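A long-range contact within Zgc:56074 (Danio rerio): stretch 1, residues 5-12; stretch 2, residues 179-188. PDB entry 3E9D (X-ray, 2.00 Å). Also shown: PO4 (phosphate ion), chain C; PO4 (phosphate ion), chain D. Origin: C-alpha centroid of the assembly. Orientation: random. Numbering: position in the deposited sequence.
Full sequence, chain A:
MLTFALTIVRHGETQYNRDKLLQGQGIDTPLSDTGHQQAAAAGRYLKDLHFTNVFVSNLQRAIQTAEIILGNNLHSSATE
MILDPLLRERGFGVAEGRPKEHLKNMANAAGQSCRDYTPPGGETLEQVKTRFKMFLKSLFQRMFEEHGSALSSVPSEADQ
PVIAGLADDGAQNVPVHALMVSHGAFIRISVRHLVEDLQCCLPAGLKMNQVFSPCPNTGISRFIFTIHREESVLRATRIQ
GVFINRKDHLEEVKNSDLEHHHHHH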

# COMPACT_ATOMS: atom_id res chain seq x y z
N ALA A 5 -2.68 12.66 -1.93
CA ALA A 5 -2.73 11.39 -2.65
C ALA A 5 -1.84 10.39 -1.94
O ALA A 5 -0.79 10.75 -1.37
CB ALA A 5 -2.25 11.58 -4.09
N LEU A 6 -2.26 9.13 -1.97
CA LEU A 6 -1.45 8.04 -1.45
C LEU A 6 -1.29 6.98 -2.54
O LEU A 6 -2.29 6.36 -2.94
CB LEU A 6 -2.10 7.42 -0.21
CG LEU A 6 -1.36 6.19 0.33
CD1 LEU A 6 -0.02 6.60 0.93
CD2 LEU A 6 -2.19 5.43 1.38
N THR A 7 -0.06 6.77 -2.99
CA THR A 7 0.23 5.71 -3.96
C THR A 7 0.82 4.54 -3.22
O THR A 7 1.76 4.71 -2.44
CB THR A 7 1.20 6.18 -5.05
OG1 THR A 7 0.57 7.23 -5.80
CG2 THR A 7 1.59 5.03 -6.00
N ILE A 8 0.27 3.35 -3.45
CA ILE A 8 0.65 2.17 -2.70
C ILE A 8 1.21 1.13 -3.67
O ILE A 8 0.55 0.77 -4.66
CB ILE A 8 -0.59 1.55 -2.02
CG1 ILE A 8 -1.24 2.55 -1.05
CG2 ILE A 8 -0.19 0.22 -1.28
CD1 ILE A 8 -2.65 2.09 -0.52
N VAL A 9 2.42 0.64 -3.37
CA VAL A 9 3.10 -0.30 -4.27
C VAL A 9 3.55 -1.53 -3.49
O VAL A 9 4.17 -1.41 -2.43
CB VAL A 9 4.33 0.38 -4.97
CG1 VAL A 9 4.99 -0.57 -6.00
CG2 VAL A 9 3.93 1.72 -5.60
N ARG A 10 3.23 -2.72 -4.00
CA ARG A 10 3.82 -3.94 -3.44
C ARG A 10 5.28 -4.11 -3.92
O ARG A 10 5.61 -3.78 -5.07
CB ARG A 10 2.98 -5.18 -3.81
CG ARG A 10 3.57 -6.51 -3.28
CD ARG A 10 2.70 -7.72 -3.65
NE ARG A 10 3.34 -8.94 -3.19
CZ ARG A 10 3.28 -10.11 -3.83
NH1 ARG A 10 2.59 -10.24 -4.97
NH2 ARG A 10 3.92 -11.14 -3.33
N HIS A 11 6.16 -4.64 -3.07
CA HIS A 11 7.57 -4.86 -3.44
C HIS A 11 7.69 -5.75 -4.70
O HIS A 11 6.77 -6.53 -5.03
CB HIS A 11 8.32 -5.53 -2.26
CG HIS A 11 7.91 -6.96 -2.06
ND1 HIS A 11 8.46 -7.99 -2.79
CD2 HIS A 11 6.96 -7.51 -1.28
CE1 HIS A 11 7.88 -9.13 -2.46
NE2 HIS A 11 6.96 -8.87 -1.55
N GLY A 12 8.85 -5.68 -5.35
CA GLY A 12 9.12 -6.51 -6.53
C GLY A 12 9.35 -7.97 -6.16
O GLY A 12 9.64 -8.28 -5.01
N LEU A 179 4.10 8.18 -1.02
CA LEU A 179 4.34 6.84 -1.57
C LEU A 179 4.46 5.86 -0.43
O LEU A 179 5.12 6.14 0.56
CB LEU A 179 5.62 6.82 -2.41
CG LEU A 179 6.12 5.48 -2.97
CD1 LEU A 179 5.09 4.96 -4.00
CD2 LEU A 179 7.51 5.67 -3.64
N MET A 180 3.80 4.70 -0.55
CA MET A 180 3.85 3.68 0.48
C MET A 180 4.29 2.41 -0.23
O MET A 180 3.68 2.02 -1.22
CB MET A 180 2.46 3.52 1.14
CG MET A 180 2.28 2.29 2.06
SD MET A 180 0.53 2.09 2.59
CE MET A 180 0.47 0.30 2.64
N VAL A 181 5.35 1.76 0.26
CA VAL A 181 5.83 0.51 -0.35
C VAL A 181 5.74 -0.60 0.70
O VAL A 181 6.31 -0.48 1.78
CB VAL A 181 7.25 0.65 -0.97
CG1 VAL A 181 7.68 -0.66 -1.66
CG2 VAL A 181 7.25 1.79 -2.01
N SER A 182 5.01 -1.66 0.37
CA SER A 182 4.64 -2.67 1.35
C SER A 182 4.48 -4.07 0.70
O SER A 182 5.16 -4.41 -0.27
CB SER A 182 3.36 -2.23 2.11
OG SER A 182 3.07 -3.08 3.23
N HIS A 183 3.57 -4.86 1.27
CA HIS A 183 3.51 -6.28 1.01
C HIS A 183 2.08 -6.72 0.68
O HIS A 183 1.12 -6.06 1.08
CB HIS A 183 4.02 -7.02 2.24
CG HIS A 183 5.40 -6.60 2.64
ND1 HIS A 183 6.53 -7.22 2.16
CD2 HIS A 183 5.83 -5.59 3.43
CE1 HIS A 183 7.60 -6.62 2.65
NE2 HIS A 183 7.20 -5.63 3.43
N GLY A 184 1.95 -7.85 -0.02
CA GLY A 184 0.70 -8.26 -0.62
C GLY A 184 -0.44 -8.47 0.36
O GLY A 184 -1.51 -7.91 0.19
N ALA A 185 -0.21 -9.29 1.38
CA ALA A 185 -1.26 -9.58 2.34
C ALA A 185 -1.63 -8.33 3.12
O ALA A 185 -2.82 -8.01 3.26
CB ALA A 185 -0.88 -10.73 3.26
N PHE A 186 -0.62 -7.59 3.59
CA PHE A 186 -0.87 -6.31 4.27
C PHE A 186 -1.69 -5.31 3.43
O PHE A 186 -2.66 -4.71 3.93
CB PHE A 186 0.45 -5.66 4.67
CG PHE A 186 0.27 -4.39 5.44
CD1 PHE A 186 0.14 -4.42 6.83
CD2 PHE A 186 0.25 -3.15 4.78
CE1 PHE A 186 -0.02 -3.22 7.56
CE2 PHE A 186 0.08 -1.96 5.50
CZ PHE A 186 -0.04 -2.00 6.90
N ILE A 187 -1.30 -5.13 2.17
CA ILE A 187 -1.98 -4.20 1.29
C ILE A 187 -3.42 -4.64 1.04
O ILE A 187 -4.32 -3.81 1.02
CB ILE A 187 -1.19 -3.99 -0.07
CG1 ILE A 187 0.09 -3.15 0.16
CG2 ILE A 187 -2.07 -3.32 -1.12
CD1 ILE A 187 1.16 -3.30 -0.97
N ARG A 188 -3.62 -5.95 0.84
CA ARG A 188 -4.96 -6.46 0.59
C ARG A 188 -5.87 -6.16 1.77
O ARG A 188 -6.99 -5.67 1.59
CB ARG A 188 -4.95 -7.97 0.33
CG ARG A 188 -6.21 -8.42 -0.41
CD ARG A 188 -6.06 -9.87 -0.89
NE ARG A 188 -7.20 -10.26 -1.72
CZ ARG A 188 -7.43 -11.51 -2.12
NH1 ARG A 188 -6.61 -12.48 -1.76
NH2 ARG A 188 -8.50 -11.77 -2.88
P PO4 C . 5.01 -10.42 0.25
O1 PO4 C . 6.03 -9.87 1.22
O2 PO4 C . 4.25 -9.34 -0.47
O3 PO4 C . 5.69 -11.26 -0.80
O4 PO4 C . 4.04 -11.33 0.98
P PO4 D . 3.33 -13.49 -6.38
O1 PO4 D . 3.34 -13.57 -4.87
O2 PO4 D . 2.45 -12.33 -6.82
O3 PO4 D . 4.74 -13.33 -6.94
O4 PO4 D . 2.78 -14.81 -6.93

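The two stretches, at least 170 residues apart in sequence wherever they touch, are joined by a ladder of four backbone hydrogen bonds along parallel strands, the last made by H11 just beyond the strand end. M180 N donates to T7 O (2.8 Å), V9 N to M180 O (2.8 Å), S182 N to V9 O (2.9 Å) and H11 N to S182 O (3.0 Å). T7, V9 and H11 on one side thus pair with M180 and S182 on the other, as parallel pairing requires. The same carbonyls also receive CA-H...O contacts, the shortest from V181 CA to V9 O (3.3 Å). The strands run at 21° to one another.

Where the strands end, a phosphate ion, probably from the crystallisation liquor, is bound by residues of both stretches. Its O2 accepts hydrogen bonds from R10 NE (2.9 Å) and from the backbone G184 N (2.8 Å), and its O1 accepts one from H183 ND1 (2.9 Å); R10 NH2 adds a bond to O3 (3.1 Å). The R10 side chain is extended, with chi1 to chi3 all t, so that its guanidinium reaches the anion edge-on. The other edge-on contact is to a second phosphate, bound through R10 NH1 to its O2 (2.8 Å) and R10 NH2 to its O1 (2.9 Å). H11 NE2 lies only 3.1 Å from the P atom of the first phosphate, too close for an ordinary non-bonded contact. Within its own stretch, H11 ND1 donates a short bond to G12 O (2.5 Å). The H11 and H183 rings meet obliquely, with H11 CD2 3.5 Å from H183 ND1.

G184 opens the helix immediately after H183, the N-cap residue. Its lack of a side chain suits the site, because an ideal CB would lie a tight 3.1 Å from R10 NE.

Beyond the backbone ladder and the phosphate site, the side-chain packing is apolar and buried. On the sheet face shared by I8, M180, R10 and S182, I8 CG2 packs against M180 CE (4.0 Å) and I187 CG1 (3.7 Å). I187 points toward the strand from the helix, and its CD1 also approaches R10 CB (3.9 Å), so a branched aliphatic chain bridges helix and sheet. L6 CD1 reaches M180 CB (4.0 Å). On the opposite face, V9 CG2 meets L179 CD1 (3.8 Å), while T7 CG2 lies 4.0 Å from that same L179 CD1; the methyl of T7 thus contributes to the packing. I8, V9 and I187, which are beta-branched, pack with L6, L179 and the flexible M180; together the stretches bury 584 Å², both sides summed.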